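Local coordinates for protein ATP-dependent protease subunit HslV (Trypanosoma brucei brucei, PDB 4HNZ) that forms the threonine-protease double ring of the mitochondrial HslVU complex, cleaving proteins that the HslU ATPase unfolds and feeds to it, at residues D52-S55 against L56-L60. Residues are numbered along the deposited sequence; the frame is centred on the assembly and turned at random.
Sequences DAIS and LMEKL
Met57 N donates to Ala53 O at 2.8 Å, with an N-H...O angle of 161°, and the methionine side chain then closes over the same carbonyl. Its CG sits 3.3 Å from Ala53 O, and a bend at the last torsion (chi3 -85°) swings CE back along the helix. Met57 CE ends against two residues of the preceding turn, 3.9 Å from Ala53 CB and 3.8 Å from Ile54 CG1. One residue on, Glu58 N bonds to Ile54 O at 2.9 Å; beyond CG the glutamate runs extended, and its OE2 passes Ile54 CG2 while making a salt bridge to Lys80 of a second subunit. Leu56 N to Asp52 O and Lys59 N to Ser55 O, both 3.2 Å, complete the i to i+4 pattern. Leu56 lays CG and CD1 beside Asp52 O. Ser55 OG turns back to Ala51 O, a bond that keeps this buried hydroxyl satisfied within its own helix. Ala53 and Met57 rest on Phe46 of strand 42-48, whereas Asp52 OD2 accepts from Glu92 N and OD1 forms a salt bridge with Arg83 of the second subunit: one alpha-helix, 50-66, covering a beta-sheet and meeting a second subunit, as in the alpha-beta-beta-alpha sandwich of the proteasome-like Ntn hydrolases.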
# COMPACT_ATOMS: atom_id res chain seq x y z
N ASP A 52 -25.35 2.29 15.26
CA ASP A 52 -24.17 2.01 16.08
C ASP A 52 -24.38 2.61 17.43
O ASP A 52 -24.19 1.96 18.44
CB ASP A 52 -22.88 2.55 15.46
CG ASP A 52 -22.41 1.72 14.30
OD1 ASP A 52 -23.26 1.09 13.59
OD2 ASP A 52 -21.19 1.71 14.06
N ALA A 53 -24.83 3.85 17.45
CA ALA A 53 -24.96 4.58 18.69
C ALA A 53 -26.04 4.04 19.56
O ALA A 53 -25.89 3.94 20.76
CB ALA A 53 -25.18 6.07 18.41
N ILE A 54 -27.15 3.70 18.95
CA ILE A 54 -28.28 3.15 19.68
C ILE A 54 -27.97 1.80 20.27
O ILE A 54 -28.39 1.50 21.40
CB ILE A 54 -29.55 3.13 18.80
CG1 ILE A 54 -30.06 4.58 18.65
CG2 ILE A 54 -30.64 2.26 19.41
CD1 ILE A 54 -31.30 4.73 17.79
N SER A 55 -27.25 0.98 19.54
CA SER A 55 -26.87 -0.30 20.07
C SER A 55 -26.04 -0.07 21.33
O SER A 55 -26.19 -0.83 22.30
CB SER A 55 -26.10 -1.11 19.03
OG SER A 55 -26.88 -1.42 17.90
N LEU A 56 -25.12 0.90 21.30
CA LEU A 56 -24.26 1.13 22.46
C LEU A 56 -25.01 1.79 23.59
O LEU A 56 -24.78 1.47 24.76
CB LEU A 56 -23.05 1.94 22.11
CG LEU A 56 -22.09 1.17 21.23
CD1 LEU A 56 -21.21 2.15 20.47
CD2 LEU A 56 -21.24 0.20 22.01
N MET A 57 -25.95 2.67 23.27
CA MET A 57 -26.84 3.23 24.29
C MET A 57 -27.64 2.14 25.01
O MET A 57 -27.76 2.20 26.23
CB MET A 57 -27.77 4.27 23.70
CG MET A 57 -26.98 5.51 23.39
SD MET A 57 -27.84 6.99 22.82
CE MET A 57 -27.96 6.69 21.03
N GLU A 58 -28.12 1.15 24.29
CA GLU A 58 -28.87 0.08 24.93
C GLU A 58 -28.00 -0.73 25.87
O GLU A 58 -28.43 -1.08 26.95
CB GLU A 58 -29.51 -0.81 23.91
CG GLU A 58 -30.65 -0.10 23.21
CD GLU A 58 -31.26 -0.91 22.08
OE1 GLU A 58 -30.77 -2.05 21.79
OE2 GLU A 58 -32.25 -0.42 21.49
N LYS A 59 -26.75 -0.98 25.48
CA LYS A 59 -25.83 -1.67 26.39
C LYS A 59 -25.49 -0.80 27.61
O LYS A 59 -25.41 -1.32 28.71
CB LYS A 59 -24.55 -2.10 25.70
CG LYS A 59 -24.76 -3.00 24.49
CD LYS A 59 -25.30 -4.40 24.81
CE LYS A 59 -25.61 -5.11 23.49
NZ LYS A 59 -26.11 -6.50 23.68
N LEU A 60 -25.35 0.52 27.40
CA LEU A 60 -25.14 1.44 28.51
C LEU A 60 -26.32 1.43 29.51
O LEU A 60 -26.12 1.44 30.71
CB LEU A 60 -24.86 2.85 28.02
CG LEU A 60 -24.58 3.84 29.15
CD1 LEU A 60 -23.40 3.41 29.99
CD2 LEU A 60 -24.34 5.22 28.59